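Local structure of putative uncharacterized protein (2ZQ5) at residues D33-Y36 and R37-L40; R131-R134 and E135-E138; Y196-W199 and L200-Q203. The protein probably transfers a sulfuryl group to an acceptor substrate, as expected of a Mycobacterium tuberculosis sulfotransferase with the P-loop-related sulfotransferase fold. One frame throughout, in Å; residues are numbered along the deposited sequence.

Contact 1: residues D33-Y36 and R37-L40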
loop_
_atom_site.group_PDB
_atom_site.type_symbol
_atom_site.label_atom_id
_atom_site.label_comp_id
_atom_site.label_asym_id
_atom_site.label_seq_id
_atom_site.Cartn_x
_atom_site.Cartn_y
_atom_site.Cartn_z
ATOM N N ASP A 33 -5.650 -20.232 -0.510
ATOM C CA ASP A 33 -4.716 -20.373 0.598
ATOM C C ASP A 33 -4.466 -19.064 1.334
ATOM O O ASP A 33 -3.981 -19.070 2.465
ATOM C CB ASP A 33 -3.382 -20.951 0.113
ATOM C CG ASP A 33 -3.491 -22.410 -0.281
ATOM O OD1 ASP A 33 -4.073 -23.193 0.500
ATOM O OD2 ASP A 33 -2.989 -22.777 -1.364
ATOM N N ASP A 34 -4.791 -17.941 0.700
ATOM C CA ASP A 34 -4.601 -16.653 1.355
ATOM C C ASP A 34 -5.904 -16.139 1.965
ATOM O O ASP A 34 -5.983 -15.004 2.435
ATOM C CB ASP A 34 -3.987 -15.626 0.384
ATOM C CG ASP A 34 -4.813 -15.414 -0.869
ATOM O OD1 ASP A 34 -5.659 -16.270 -1.201
ATOM O OD2 ASP A 34 -4.593 -14.380 -1.538
ATOM N N ASN A 35 -6.917 -17.001 1.969
ATOM C CA ASN A 35 -8.220 -16.690 2.552
ATOM C C ASN A 35 -8.860 -15.434 1.962
ATOM O O ASN A 35 -9.531 -14.682 2.666
ATOM C CB ASN A 35 -8.064 -16.544 4.071
ATOM C CG ASN A 35 -9.362 -16.759 4.818
ATOM O OD1 ASN A 35 -10.140 -17.649 4.480
ATOM N ND2 ASN A 35 -9.592 -15.959 5.856
ATOM N N TYR A 36 -8.675 -15.221 0.664
ATOM C CA TYR A 36 -9.223 -14.038 0.015
ATOM C C TYR A 36 -10.745 -14.064 -0.112
ATOM O O TYR A 36 -11.387 -13.014 -0.107
ATOM C CB TYR A 36 -8.570 -13.842 -1.364
ATOM C CG TYR A 36 -9.260 -14.543 -2.513
ATOM C CD1 TYR A 36 -10.211 -13.876 -3.287
ATOM C CD2 TYR A 36 -8.966 -15.872 -2.826
ATOM C CE1 TYR A 36 -10.852 -14.514 -4.343
ATOM C CE2 TYR A 36 -9.600 -16.517 -3.879
ATOM C CZ TYR A 36 -10.542 -15.836 -4.632
ATOM O OH TYR A 36 -11.183 -16.479 -5.667
ATOM N N ARG A 37 -11.328 -15.254 -0.218
ATOM C CA ARG A 37 -12.776 -15.349 -0.342
ATOM C C ARG A 37 -13.489 -14.863 0.916
ATOM O O ARG A 37 -14.453 -14.100 0.825
ATOM C CB ARG A 37 -13.194 -16.784 -0.666
ATOM C CG ARG A 37 -12.959 -17.169 -2.119
ATOM C CD ARG A 37 -13.406 -18.595 -2.393
ATOM N NE ARG A 37 -13.447 -18.899 -3.822
ATOM C CZ ARG A 37 -14.280 -18.324 -4.687
ATOM N NH1 ARG A 37 -15.147 -17.411 -4.272
ATOM N NH2 ARG A 37 -14.248 -18.666 -5.967
ATOM N N GLU A 38 -13.023 -15.297 2.083
ATOM C CA GLU A 38 -13.642 -14.864 3.335
ATOM C C GLU A 38 -13.461 -13.357 3.474
ATOM O O GLU A 38 -14.389 -12.641 3.852
ATOM C CB GLU A 38 -13.007 -15.549 4.552
ATOM C CG GLU A 38 -13.797 -15.299 5.844
ATOM C CD GLU A 38 -13.043 -15.671 7.115
ATOM O OE1 GLU A 38 -12.113 -16.496 7.050
ATOM O OE2 GLU A 38 -13.397 -15.140 8.192
ATOM N N ALA A 39 -12.258 -12.883 3.169
ATOM C CA ALA A 39 -11.957 -11.460 3.268
ATOM C C ALA A 39 -12.901 -10.643 2.391
ATOM O O ALA A 39 -13.452 -9.638 2.835
ATOM C CB ALA A 39 -10.506 -11.205 2.865
ATOM N N LEU A 40 -13.093 -11.079 1.148
ATOM C CA LEU A 40 -13.973 -10.367 0.231
ATOM C C LEU A 40 -15.408 -10.336 0.756
ATOM O O LEU A 40 -16.078 -9.307 0.681
ATOM C CB LEU A 40 -13.928 -11.021 -1.155
ATOM C CG LEU A 40 -14.774 -10.363 -2.251
ATOM C CD1 LEU A 40 -14.429 -8.880 -2.374
ATOM C CD2 LEU A 40 -14.527 -11.086 -3.566
HETATM O O HOH W 1 -11.671 -17.752 2.139
#

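Contact 2: residues R131-R134 and E135-E138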
loop_
_atom_site.group_PDB
_atom_site.type_symbol
_atom_site.label_atom_id
_atom_site.label_comp_id
_atom_site.label_asym_id
_atom_site.label_seq_id
_atom_site.Cartn_x
_atom_site.Cartn_y
_atom_site.Cartn_z
ATOM N N ARG A 131 9.698 -7.568 -14.782
ATOM C CA ARG A 131 10.061 -6.216 -15.197
ATOM C C ARG A 131 10.984 -6.225 -16.412
ATOM O O ARG A 131 12.100 -6.737 -16.349
ATOM C CB ARG A 131 10.750 -5.488 -14.044
ATOM C CG ARG A 131 11.074 -4.033 -14.333
ATOM C CD ARG A 131 11.897 -3.399 -13.222
ATOM N NE ARG A 131 11.230 -3.397 -11.922
ATOM C CZ ARG A 131 11.532 -4.219 -10.921
ATOM N NH1 ARG A 131 12.492 -5.125 -11.061
ATOM N NH2 ARG A 131 10.889 -4.118 -9.764
ATOM N N PRO A 132 10.526 -5.660 -17.540
ATOM C CA PRO A 132 11.367 -5.628 -18.742
ATOM C C PRO A 132 12.474 -4.593 -18.565
ATOM O O PRO A 132 12.392 -3.735 -17.682
ATOM C CB PRO A 132 10.392 -5.205 -19.845
ATOM C CG PRO A 132 9.034 -5.550 -19.294
ATOM C CD PRO A 132 9.163 -5.194 -17.841
ATOM N N PRO A 133 13.528 -4.662 -19.391
ATOM C CA PRO A 133 14.606 -3.681 -19.262
ATOM C C PRO A 133 14.006 -2.282 -19.401
ATOM O O PRO A 133 13.162 -2.043 -20.269
ATOM C CB PRO A 133 15.535 -4.047 -20.413
ATOM C CG PRO A 133 15.375 -5.531 -20.497
ATOM C CD PRO A 133 13.876 -5.699 -20.380
ATOM N N ARG A 134 14.447 -1.366 -18.546
ATOM C CA ARG A 134 13.935 -0.000 -18.526
ATOM C C ARG A 134 13.847 0.703 -19.874
ATOM O O ARG A 134 12.847 1.359 -20.171
ATOM C CB ARG A 134 14.776 0.855 -17.574
ATOM C CG ARG A 134 14.221 2.254 -17.362
ATOM C CD ARG A 134 12.880 2.201 -16.644
ATOM N NE ARG A 134 12.287 3.524 -16.465
ATOM C CZ ARG A 134 11.735 4.236 -17.442
ATOM N NH1 ARG A 134 11.695 3.756 -18.678
ATOM N NH2 ARG A 134 11.224 5.433 -17.183
ATOM N N GLU A 135 14.885 0.566 -20.688
ATOM C CA GLU A 135 14.915 1.228 -21.987
ATOM C C GLU A 135 13.827 0.781 -22.963
ATOM O O GLU A 135 13.609 1.423 -23.993
ATOM C CB GLU A 135 16.292 1.048 -22.638
ATOM C CG GLU A 135 16.663 -0.387 -22.994
ATOM C CD GLU A 135 17.189 -1.193 -21.816
ATOM O OE1 GLU A 135 17.598 -2.352 -22.038
ATOM O OE2 GLU A 135 17.200 -0.676 -20.677
ATOM N N THR A 136 13.129 -0.303 -22.641
ATOM C CA THR A 136 12.084 -0.814 -23.525
ATOM C C THR A 136 10.666 -0.390 -23.167
ATOM O O THR A 136 9.744 -0.578 -23.955
ATOM C CB THR A 136 12.085 -2.357 -23.570
ATOM O OG1 THR A 136 11.677 -2.872 -22.294
ATOM C CG2 THR A 136 13.471 -2.885 -23.912
ATOM N N TRP A 137 10.483 0.185 -21.986
ATOM C CA TRP A 137 9.145 0.567 -21.554
ATOM C C TRP A 137 8.345 1.439 -22.517
ATOM O O TRP A 137 7.175 1.158 -22.770
ATOM C CB TRP A 137 9.208 1.239 -20.184
ATOM C CG TRP A 137 9.666 0.317 -19.086
ATOM C CD1 TRP A 137 10.195 -0.939 -19.227
ATOM C CD2 TRP A 137 9.689 0.606 -17.685
ATOM N NE1 TRP A 137 10.550 -1.444 -18.000
ATOM C CE2 TRP A 137 10.251 -0.517 -17.037
ATOM C CE3 TRP A 137 9.293 1.706 -16.914
ATOM C CZ2 TRP A 137 10.429 -0.569 -15.651
ATOM C CZ3 TRP A 137 9.469 1.653 -15.537
ATOM C CH2 TRP A 137 10.034 0.522 -14.921
ATOM N N GLU A 138 8.963 2.490 -23.052
ATOM C CA GLU A 138 8.259 3.385 -23.969
ATOM C C GLU A 138 7.826 2.712 -25.270
ATOM O O GLU A 138 7.083 3.299 -26.061
ATOM C CB GLU A 138 9.125 4.606 -24.292
ATOM C CG GLU A 138 9.366 5.556 -23.123
ATOM C CD GLU A 138 8.083 6.112 -22.531
ATOM O OE1 GLU A 138 7.055 6.143 -23.240
ATOM O OE2 GLU A 138 8.106 6.533 -21.356
HETATM O O HOH W 2 11.567 3.251 -21.768
HETATM O O HOH W 3 9.799 5.691 -19.568
#

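Contact 3: residues Y196-W199 and L200-Q203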
loop_
_atom_site.group_PDB
_atom_site.type_symbol
_atom_site.label_atom_id
_atom_site.label_comp_id
_atom_site.label_asym_id
_atom_site.label_seq_id
_atom_site.Cartn_x
_atom_site.Cartn_y
_atom_site.Cartn_z
ATOM N N TYR A 196 -15.123 -4.721 8.913
ATOM C CA TYR A 196 -13.990 -5.295 8.199
ATOM C C TYR A 196 -12.696 -4.965 8.941
ATOM O O TYR A 196 -11.820 -5.819 9.076
ATOM C CB TYR A 196 -13.919 -4.768 6.762
ATOM C CG TYR A 196 -12.673 -5.212 6.023
ATOM C CD1 TYR A 196 -12.582 -6.485 5.449
ATOM C CD2 TYR A 196 -11.563 -4.368 5.941
ATOM C CE1 TYR A 196 -11.405 -6.905 4.806
ATOM C CE2 TYR A 196 -10.395 -4.775 5.312
ATOM C CZ TYR A 196 -10.320 -6.039 4.748
ATOM O OH TYR A 196 -9.144 -6.413 4.134
ATOM N N ALA A 197 -12.576 -3.731 9.424
ATOM C CA ALA A 197 -11.381 -3.330 10.159
ATOM C C ALA A 197 -11.178 -4.250 11.368
ATOM O O ALA A 197 -10.060 -4.683 11.649
ATOM C CB ALA A 197 -11.506 -1.873 10.616
ATOM N N ASP A 198 -12.271 -4.542 12.068
ATOM C CA ASP A 198 -12.252 -5.406 13.246
ATOM C C ASP A 198 -11.838 -6.823 12.866
ATOM O O ASP A 198 -11.001 -7.439 13.527
ATOM C CB ASP A 198 -13.643 -5.435 13.885
ATOM C CG ASP A 198 -13.737 -6.413 15.044
ATOM O OD1 ASP A 198 -13.093 -6.168 16.082
ATOM O OD2 ASP A 198 -14.455 -7.428 14.910
ATOM N N TRP A 199 -12.441 -7.337 11.799
ATOM C CA TRP A 199 -12.131 -8.675 11.319
ATOM C C TRP A 199 -10.650 -8.756 10.949
ATOM O O TRP A 199 -9.941 -9.678 11.351
ATOM C CB TRP A 199 -12.993 -8.994 10.090
ATOM C CG TRP A 199 -12.697 -10.324 9.457
ATOM C CD1 TRP A 199 -13.183 -11.543 9.837
ATOM C CD2 TRP A 199 -11.818 -10.570 8.351
ATOM N NE1 TRP A 199 -12.661 -12.533 9.035
ATOM C CE2 TRP A 199 -11.820 -11.962 8.116
ATOM C CE3 TRP A 199 -11.028 -9.746 7.537
ATOM C CZ2 TRP A 199 -11.059 -12.550 7.098
ATOM C CZ3 TRP A 199 -10.271 -10.331 6.524
ATOM C CH2 TRP A 199 -10.294 -11.722 6.316
ATOM N N LEU A 200 -10.182 -7.775 10.185
ATOM C CA LEU A 200 -8.792 -7.759 9.755
ATOM C C LEU A 200 -7.812 -7.744 10.928
ATOM O O LEU A 200 -6.757 -8.383 10.867
ATOM C CB LEU A 200 -8.546 -6.555 8.839
ATOM C CG LEU A 200 -7.182 -6.478 8.148
ATOM C CD1 LEU A 200 -6.947 -7.740 7.315
ATOM C CD2 LEU A 200 -7.133 -5.234 7.268
ATOM N N SER A 201 -8.165 -7.035 11.999
ATOM C CA SER A 201 -7.288 -6.952 13.168
ATOM C C SER A 201 -7.089 -8.309 13.846
ATOM O O SER A 201 -6.156 -8.482 14.625
ATOM C CB SER A 201 -7.841 -5.948 14.184
ATOM O OG SER A 201 -8.905 -6.505 14.928
ATOM N N ARG A 202 -7.959 -9.268 13.541
ATOM C CA ARG A 202 -7.877 -10.606 14.127
ATOM C C ARG A 202 -7.267 -11.641 13.181
ATOM O O ARG A 202 -7.113 -12.803 13.550
ATOM C CB ARG A 202 -9.278 -11.084 14.539
ATOM C CG ARG A 202 -9.901 -10.317 15.697
ATOM C CD ARG A 202 -11.306 -10.815 16.018
ATOM N NE ARG A 202 -12.347 -10.115 15.264
ATOM C CZ ARG A 202 -13.137 -10.685 14.360
ATOM N NH1 ARG A 202 -13.013 -11.975 14.080
ATOM N NH2 ARG A 202 -14.063 -9.966 13.740
ATOM N N GLN A 203 -6.909 -11.223 11.971
ATOM C CA GLN A 203 -6.367 -12.153 10.986
ATOM C C GLN A 203 -4.866 -12.363 10.989
ATOM O O GLN A 203 -4.097 -11.498 11.405
ATOM C CB GLN A 203 -6.765 -11.715 9.571
ATOM C CG GLN A 203 -8.254 -11.563 9.352
ATOM C CD GLN A 203 -9.024 -12.776 9.821
ATOM O OE1 GLN A 203 -8.827 -13.889 9.323
ATOM N NE2 GLN A 203 -9.907 -12.572 10.791
HETATM O O HOH W 4 -12.825 -8.503 17.435
#

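Contact 1: residues D33-Y36 and R37-L40
Tyr36 and Arg37 run side by side at the start of helix 36-50, and the aliphatic stem of the arginine lies over one face of the tyrosine ring. Arg37 CG sits 3.9 Å from the centroid of the Tyr36 ring, a CH-pi contact over the face, shifted toward the rim. Tyr36 makes this possible by holding CG between its backbone N and carbonyl carbon (chi1 89°), which stands the ring up beside the next residue. The tight part lies beneath: Tyr36 is buried, its hydroxyl bonded to His17 and its ring in cation-pi contact with Arg72, while Ala39 and Leu40 turn inward and meet Leu182 and helix 13-24 respectively. The small Ala39 suits a place where the helix is pressed against Trp199. Arg37 itself is exposed and forms the outer layer over the ring.

The other side is more polar and more open. Asn35 ND2 donates to Glu38 OE1 at 2.8 Å; the bond is nearly straight and lies in the amide plane, but it reaches the oxygen from above the carboxylate plane, the two planes standing 74° apart. Glu38, extended and exposed, turns its second oxygen to Trp199. In the backbone, Leu40 N to Tyr36 O is a sound bond of 2.9 Å, whereas Ala39 N to Asn35 O is weak at 3.3 Å. This is a helix N-terminus with Asn35 at the N-cap: its OD1 reaches Glu38 N through a water rather than by a direct capping bond, and Asp32 OD1 accepts directly from Arg37 N.

Contact 2: residues R131-R134 and E135-E138
Two overlapping beta turns, in the loop between helix 122-126 and helix 141-156, fold the side chain of Trp137 back over Arg134. They are closed by Thr136 N to Pro133 O at 2.9 Å and Trp137 N to Arg134 O at 3.2 Å. The guanidinium plane is only 6° from that of the indole, and Arg134 CD lies 3.5 Å from the centroid of the six-membered ring of Trp137, almost exactly on its normal, as a CH-pi contact. A bend at chi2 (66°) carries the arginine against the ring, and the guanidinium continues parallel to it over the rim near Trp137 CE3. Trp137 is buried and also packs edge-to-face with Trp123 and His121, a setting that suits a large aromatic.

The indole edge is held separately. Trp137 NE1 donates to Pro132 O at 3.0 Å, with the oxygen close to the ring plane, although the N-H comes from above the carbonyl plane. At the edge Arg131 CG touches Trp137 CZ2, while the guanidinium of Arg131 reaches away to Gln118 and Asp223.

Pro133 O accepts a second time from Thr136, from OG1 at 2.6 Å in the carbonyl plane. Prolines lack an N-H and favour extended backbone angles, which suits them to lead into the turns while their carbonyls serve as acceptors. A water accepts from Arg134 NH2 and donates to Glu138 OE2; the charged groups do not touch, Arg134 NH1 lying 5.3 Å from Glu138 OE2. The chemistry implies turns fixed by carbonyl acceptors, with the guanidinium probably steadied by the nearby carboxylate.

Contact 3: residues Y196-W199 and L200-Q203
Trp199 and Gln203 stack flat, indole against amide, with their planes only 6° apart although the two side chains run at about a right angle. Gln203 CG lies 3.5 Å from the centroid of the six-membered ring of Trp199, a CH-pi contact nearly on the ring normal, and the amide spreads from there over the same face. Trp199 NE1 is bonded to Glu38, and the amide meets the ring by stacking alone. A fold in the glutamine (chi2 -50°) lets NE2 donate to Trp199 O at 2.9 Å. Arg202 N, at 3.0 Å from Trp199 O, approaches from the opposite face of the carbonyl plane.

Asp198 and Arg202 meet with their planes turned 48° apart. Arg202 NH2 gives a salt bridge to Asp198 OD2 at 2.8 Å, nearly in the guanidinium plane but above the carboxylate.

On the buried side Leu200, one turn after Tyr196, crosses it obliquely, CD2 touching Tyr196 CE2 at 3.8 Å; the tyrosine hydroxyl bonds to Leu182 and Ser184. On the exposed side the short Ser201 turns back, OG reaching Asp198 O at 2.7 Å. Side-chain and backbone donors gathering on carbonyls of the last turn are characteristic of a helix C-terminus.

Contacts 1 and 3 form a joined pair, their centres 12 Å apart on the same side of the chain's centre. The indole of Trp199 is the junction: Trp199 NE1 lies 2.8 Å from Glu38 OE2, a probable hydrogen bond, and Trp199 CH2 packs 3.5 Å from Ala39 CA, so the start of helix 36-50 rests on helix 194-201. Contact 2 stands apart, with centres about 34 Å from contact 1 and 39 Å from contact 3, on the opposite side of the chain's centre from the latter. Contacts 2 and 3 both belong to the part of the chain with sulfotransferase sequence; none of the three holds a ligand or a residue known to be catalytic.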